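Hypothetical protein (PDB 3WOB) binds heparin and probably acts as a jacalin-like lectin of prostate origin on boar sperm, with properties related to capacitation. Local coordinates at residues Tyr77-Gln82 with Gln121-Gly126; Thr22-Ile27 with Glu68-Ile73. All coordinates share one frame; numbering follows the deposited sequence.

Interaction 1: residues Tyr77-Gln82 with Gln121-Gly126; sequences YRTFLQ and QFWLYG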
loop_
_atom_site.group_PDB
_atom_site.type_symbol
_atom_site.label_atom_id
_atom_site.label_comp_id
_atom_site.label_asym_id
_atom_site.label_seq_id
_atom_site.Cartn_x
_atom_site.Cartn_y
_atom_site.Cartn_z
ATOM N N TYR A 77 -6.551 8.723 6.528
ATOM C CA TYR A 77 -7.575 7.748 6.895
ATOM C C TYR A 77 -8.681 8.315 7.778
ATOM O O TYR A 77 -8.508 9.347 8.428
ATOM C CB TYR A 77 -6.946 6.534 7.582
ATOM C CG TYR A 77 -6.355 6.811 8.947
ATOM C CD1 TYR A 77 -5.002 7.093 9.093
ATOM C CD2 TYR A 77 -7.147 6.772 10.093
ATOM C CE1 TYR A 77 -4.455 7.335 10.340
ATOM C CE2 TYR A 77 -6.608 7.017 11.344
ATOM C CZ TYR A 77 -5.264 7.295 11.461
ATOM O OH TYR A 77 -4.725 7.530 12.700
ATOM N N ARG A 78 -9.813 7.621 7.793
ATOM C CA ARG A 78 -10.907 7.920 8.704
ATOM C C ARG A 78 -11.358 6.596 9.313
ATOM O O ARG A 78 -10.650 6.022 10.135
ATOM C CB ARG A 78 -12.045 8.648 7.980
ATOM C CG ARG A 78 -11.603 9.910 7.251
ATOM C CD ARG A 78 -12.582 11.042 7.447
ATOM N NE ARG A 78 -13.629 11.052 6.433
ATOM C CZ ARG A 78 -14.862 11.512 6.633
ATOM N NH1 ARG A 78 -15.221 11.989 7.822
ATOM N NH2 ARG A 78 -15.746 11.481 5.645
ATOM N N THR A 79 -12.524 6.107 8.906
ATOM C CA THR A 79 -12.935 4.750 9.235
ATOM C C THR A 79 -12.185 3.797 8.308
ATOM O O THR A 79 -11.761 2.715 8.718
ATOM C CB THR A 79 -14.462 4.571 9.087
ATOM O OG1 THR A 79 -15.133 5.429 10.021
ATOM C CG2 THR A 79 -14.872 3.125 9.349
ATOM N N PHE A 80 -12.012 4.233 7.062
ATOM C CA PHE A 80 -11.305 3.479 6.040
ATOM C C PHE A 80 -10.064 4.241 5.598
ATOM O O PHE A 80 -9.999 5.464 5.728
ATOM C CB PHE A 80 -12.220 3.233 4.833
ATOM C CG PHE A 80 -13.487 2.493 5.168
ATOM C CD1 PHE A 80 -13.509 1.103 5.201
ATOM C CD2 PHE A 80 -14.659 3.185 5.451
ATOM C CE1 PHE A 80 -14.676 0.414 5.517
ATOM C CE2 PHE A 80 -15.830 2.504 5.767
ATOM C CZ PHE A 80 -15.840 1.117 5.800
ATOM N N LEU A 81 -9.078 3.511 5.083
ATOM C CA LEU A 81 -7.918 4.122 4.448
ATOM C C LEU A 81 -8.410 4.935 3.256
ATOM O O LEU A 81 -8.988 4.389 2.311
ATOM C CB LEU A 81 -6.904 3.057 4.014
ATOM C CG LEU A 81 -5.623 3.495 3.293
ATOM C CD1 LEU A 81 -4.704 4.326 4.187
ATOM C CD2 LEU A 81 -4.892 2.280 2.771
ATOM N N GLN A 82 -8.204 6.246 3.325
ATOM C CA GLN A 82 -8.722 7.164 2.317
ATOM C C GLN A 82 -7.699 7.422 1.225
ATOM O O GLN A 82 -8.031 7.416 0.043
ATOM C CB GLN A 82 -9.137 8.493 2.957
ATOM C CG GLN A 82 -10.299 8.394 3.932
ATOM C CD GLN A 82 -11.646 8.326 3.248
ATOM O OE1 GLN A 82 -11.793 8.712 2.092
ATOM N NE2 GLN A 82 -12.644 7.838 3.969
ATOM N N GLN A 121 -5.661 -4.581 7.613
ATOM C CA GLN A 121 -7.023 -5.041 7.832
ATOM C C GLN A 121 -7.968 -4.380 6.845
ATOM O O GLN A 121 -7.793 -3.216 6.491
ATOM C CB GLN A 121 -7.469 -4.743 9.265
ATOM C CG GLN A 121 -6.952 -5.737 10.285
ATOM C CD GLN A 121 -6.822 -5.153 11.673
ATOM O OE1 GLN A 121 -7.365 -5.690 12.632
ATOM N NE2 GLN A 121 -6.089 -4.055 11.790
ATOM N N PHE A 122 -8.956 -5.141 6.389
ATOM C CA PHE A 122 -10.039 -4.605 5.580
ATOM C C PHE A 122 -11.368 -4.986 6.206
ATOM O O PHE A 122 -11.463 -6.003 6.898
ATOM C CB PHE A 122 -9.953 -5.094 4.130
ATOM C CG PHE A 122 -10.037 -6.590 3.972
ATOM C CD1 PHE A 122 -11.271 -7.219 3.805
ATOM C CD2 PHE A 122 -8.883 -7.368 3.953
ATOM C CE1 PHE A 122 -11.356 -8.597 3.639
ATOM C CE2 PHE A 122 -8.956 -8.746 3.789
ATOM C CZ PHE A 122 -10.196 -9.363 3.632
ATOM N N TRP A 123 -12.392 -4.174 5.975
ATOM C CA TRP A 123 -13.687 -4.438 6.580
ATOM C C TRP A 123 -14.849 -4.434 5.589
ATOM O O TRP A 123 -15.045 -5.409 4.862
ATOM C CB TRP A 123 -13.933 -3.507 7.770
ATOM C CG TRP A 123 -15.239 -3.730 8.473
ATOM C CD1 TRP A 123 -15.778 -4.927 8.860
ATOM C CD2 TRP A 123 -16.163 -2.721 8.885
ATOM N NE1 TRP A 123 -16.987 -4.720 9.481
ATOM C CE2 TRP A 123 -17.245 -3.374 9.511
ATOM C CE3 TRP A 123 -16.182 -1.324 8.784
ATOM C CZ2 TRP A 123 -18.332 -2.681 10.034
ATOM C CZ3 TRP A 123 -17.265 -0.636 9.302
ATOM C CH2 TRP A 123 -18.326 -1.316 9.918
ATOM N N LEU A 124 -15.623 -3.358 5.556
ATOM C CA LEU A 124 -16.888 -3.401 4.841
ATOM C C LEU A 124 -16.748 -2.913 3.411
ATOM O O LEU A 124 -17.075 -3.639 2.469
ATOM C CB LEU A 124 -17.957 -2.608 5.596
ATOM C CG LEU A 124 -19.395 -2.666 5.084
ATOM C CD1 LEU A 124 -19.925 -4.090 5.026
ATOM C CD2 LEU A 124 -20.243 -1.822 5.990
ATOM N N TYR A 125 -16.258 -1.685 3.261
ATOM C CA TYR A 125 -16.078 -1.083 1.952
ATOM C C TYR A 125 -14.643 -1.168 1.447
ATOM O O TYR A 125 -14.404 -1.103 0.244
ATOM C CB TYR A 125 -16.547 0.370 1.963
ATOM C CG TYR A 125 -18.032 0.549 2.165
ATOM C CD1 TYR A 125 -18.953 -0.266 1.504
ATOM C CD2 TYR A 125 -18.519 1.555 2.996
ATOM C CE1 TYR A 125 -20.322 -0.093 1.685
ATOM C CE2 TYR A 125 -19.883 1.736 3.178
ATOM C CZ TYR A 125 -20.777 0.910 2.523
ATOM O OH TYR A 125 -22.127 1.094 2.704
ATOM N N GLY A 126 -13.688 -1.303 2.360
ATOM C CA GLY A 126 -12.296 -1.425 1.965
ATOM C C GLY A 126 -11.311 -1.574 3.101
ATOM O O GLY A 126 -11.666 -2.017 4.194
#
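Thr79 and Phe80 meet Trp123, Leu124, Tyr125 and Gly126 where two loops lie side by side at one end of the beta-prism. One is the turn between strands 70-77 and 81-88. The other joins strands 114-122 and 127-135. In jacalin-like lectins, loops at this end form the sugar site, so a part in glycan recognition is plausible here.

Thr79 reaches across weakly, with CG2 4.5 Å from Trp123 CZ3. The same methyl lies over one face of the Phe80 ring. Phe80 comes next and carries most of the contact. Its CG is anti to the carbonyl carbon (chi1 -58°), and the ring reaches the second loop. Tyr125 CB sits over the other face, 4.2 Å from the Phe80 ring centroid, as a CH-pi contact. The Tyr125 ring lies obliquely to the Phe80 ring, with the planes at 42°. Phe80 CZ also touches Trp123 CE3 at 3.9 Å. Trp123 has a second neighbour in Lys10, through a cation-pi contact. The Trp123 N to Gly126 O bond, 2.9 Å, bridges the second loop. That same Gly126 O lies at the Phe80 ring edge, in its plane, 3.8 Å from CD1.

Interaction 2: residues Thr22-Ile27 with Glu68-Ile73; sequences TGITGI and EHIISI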
loop_
_atom_site.group_PDB
_atom_site.type_symbol
_atom_site.label_atom_id
_atom_site.label_comp_id
_atom_site.label_asym_id
_atom_site.label_seq_id
_atom_site.Cartn_x
_atom_site.Cartn_y
_atom_site.Cartn_z
ATOM N N THR A 22 12.927 -11.068 -6.293
ATOM C CA THR A 22 13.077 -9.619 -6.299
ATOM C C THR A 22 11.957 -9.090 -5.405
ATOM O O THR A 22 11.025 -9.827 -5.057
ATOM C CB THR A 22 12.988 -8.999 -7.718
ATOM O OG1 THR A 22 11.728 -9.323 -8.319
ATOM C CG2 THR A 22 14.121 -9.507 -8.606
ATOM N N GLY A 23 12.052 -7.825 -5.015
ATOM C CA GLY A 23 11.056 -7.241 -4.135
ATOM C C GLY A 23 9.808 -6.836 -4.886
ATOM O O GLY A 23 9.411 -7.473 -5.870
ATOM N N ILE A 24 9.192 -5.763 -4.406
ATOM C CA ILE A 24 8.030 -5.174 -5.047
ATOM C C ILE A 24 8.452 -4.485 -6.345
ATOM O O ILE A 24 9.380 -3.673 -6.359
ATOM C CB ILE A 24 7.321 -4.190 -4.087
ATOM C CG1 ILE A 24 6.765 -4.964 -2.889
ATOM C CG2 ILE A 24 6.223 -3.410 -4.806
ATOM C CD1 ILE A 24 6.317 -4.103 -1.740
ATOM N N THR A 25 7.776 -4.844 -7.433
ATOM C CA THR A 25 7.986 -4.208 -8.727
ATOM C C THR A 25 6.710 -3.511 -9.207
ATOM O O THR A 25 6.693 -2.887 -10.270
ATOM C CB THR A 25 8.477 -5.216 -9.789
ATOM O OG1 THR A 25 7.581 -6.331 -9.840
ATOM C CG2 THR A 25 9.876 -5.716 -9.458
ATOM N N GLY A 26 5.650 -3.611 -8.407
ATOM C CA GLY A 26 4.375 -2.972 -8.722
ATOM C C GLY A 26 3.389 -2.953 -7.569
ATOM O O GLY A 26 3.422 -3.822 -6.695
ATOM N N ILE A 27 2.517 -1.947 -7.570
ATOM C CA ILE A 27 1.430 -1.833 -6.596
ATOM C C ILE A 27 0.128 -1.475 -7.306
ATOM O O ILE A 27 0.048 -0.472 -8.014
ATOM C CB ILE A 27 1.719 -0.768 -5.502
ATOM C CG1 ILE A 27 2.952 -1.140 -4.665
ATOM C CG2 ILE A 27 0.492 -0.547 -4.610
ATOM C CD1 ILE A 27 2.738 -2.245 -3.640
ATOM N N GLU A 68 14.078 0.694 -9.286
ATOM C CA GLU A 68 13.222 1.584 -8.506
ATOM C C GLU A 68 12.499 0.837 -7.395
ATOM O O GLU A 68 12.075 -0.306 -7.577
ATOM C CB GLU A 68 12.225 2.316 -9.403
ATOM C CG GLU A 68 11.683 3.588 -8.780
ATOM C CD GLU A 68 10.575 4.227 -9.585
ATOM O OE1 GLU A 68 9.929 3.529 -10.397
ATOM O OE2 GLU A 68 10.347 5.438 -9.392
ATOM N N HIS A 69 12.372 1.496 -6.246
ATOM C CA HIS A 69 11.738 0.922 -5.061
ATOM C C HIS A 69 11.014 2.004 -4.279
ATOM O O HIS A 69 11.442 3.155 -4.272
ATOM C CB HIS A 69 12.788 0.295 -4.144
ATOM C CG HIS A 69 13.573 -0.813 -4.773
ATOM N ND1 HIS A 69 13.046 -2.065 -4.998
ATOM C CD2 HIS A 69 14.854 -0.860 -5.209
ATOM C CE1 HIS A 69 13.965 -2.834 -5.555
ATOM N NE2 HIS A 69 15.072 -2.125 -5.692
ATOM N N ILE A 70 9.928 1.625 -3.607
ATOM C CA ILE A 70 9.209 2.535 -2.713
ATOM C C ILE A 70 10.005 2.694 -1.417
ATOM O O ILE A 70 10.407 1.705 -0.801
ATOM C CB ILE A 70 7.764 2.043 -2.419
ATOM C CG1 ILE A 70 6.987 1.852 -3.725
ATOM C CG2 ILE A 70 7.025 3.020 -1.503
ATOM C CD1 ILE A 70 5.818 0.897 -3.615
ATOM N N ILE A 71 10.234 3.943 -1.018
ATOM C CA ILE A 71 11.089 4.251 0.130
ATOM C C ILE A 71 10.348 4.934 1.277
ATOM O O ILE A 71 10.824 4.931 2.412
ATOM C CB ILE A 71 12.323 5.095 -0.269
ATOM C CG1 ILE A 71 11.893 6.386 -0.979
ATOM C CG2 ILE A 71 13.270 4.269 -1.134
ATOM C CD1 ILE A 71 12.815 7.570 -0.744
ATOM N N SER A 72 9.197 5.532 0.976
ATOM C CA SER A 72 8.325 6.088 2.012
ATOM C C SER A 72 6.879 6.162 1.539
ATOM O O SER A 72 6.615 6.135 0.341
ATOM C CB SER A 72 8.820 7.457 2.490
ATOM O OG SER A 72 8.671 8.443 1.489
ATOM N N ILE A 73 5.951 6.235 2.487
ATOM C CA ILE A 73 4.521 6.230 2.185
ATOM C C ILE A 73 3.759 7.219 3.073
ATOM O O ILE A 73 3.824 7.150 4.299
ATOM C CB ILE A 73 3.921 4.803 2.319
ATOM C CG1 ILE A 73 4.517 3.877 1.255
ATOM C CG2 ILE A 73 2.398 4.835 2.189
ATOM C CD1 ILE A 73 4.464 2.415 1.591
#
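Ile70 and Ile27 touch through side chains that meet at an angle in the protein interior. The bond from CA to CB of Ile70 points toward residues 22-27, but CB itself stays short of contact. CG2, anti to the backbone N, is not the branch that touches residues 22-27. CG1 leaves CB anti to the carbonyl carbon (chi1 -56°). An extended second torsion (chi2 157°) then carries the chain on to CD1. This terminal methyl does the touching. It packs 3.7 Å from Ile27 CG1, and Ile24 CG2 is more loosely placed, 4.5 Å from Ile70 CD1.

The contact joins two sheets of the beta-prism, through the start of strand 24-31 and the start of strand 70-77. Leu115 of the third sheet touches both Ile24 and Ile70, so all three sheets are represented around this apolar cluster. Leu86 touches Ile27 and Ile70 as well. Both strands carry a classic beta bulge close by: Thr25 and Gly26 face Arg43, and Ile71 and Ser72 face Ile87.

The ring of His69 brings its end nearer to residues 22-27. Its ND1 is 4.2 Å from Ile24 O, too far for a hydrogen bond. The buried carboxylate of Glu68 has its partners elsewhere: OE1 forms a salt bridge with Arg92, and OE2 is bonded to Thr88 OG1.

Overall arrangement
From the N terminus, the chain first reaches interaction 2 at strand 24-31. The 40 residues between its segments hold the other strands of that sheet: 37-44, 47-53 and 58-63. Interaction 2 closes this loop at residues 68-73 and ties the sheet to the next one. Strand 70-77 then leads to residues 77-82, where interaction 1 opens. The 38 residues that follow complete the sheet of strand 70-77 and enter strand 114-122. Interaction 1 closes at residues 121-126, linking this sheet to the third. The two loops run in series and neither nest nor cross. Their contacts, with centres about 22 Å apart, lie on opposite sides of the chain's centre.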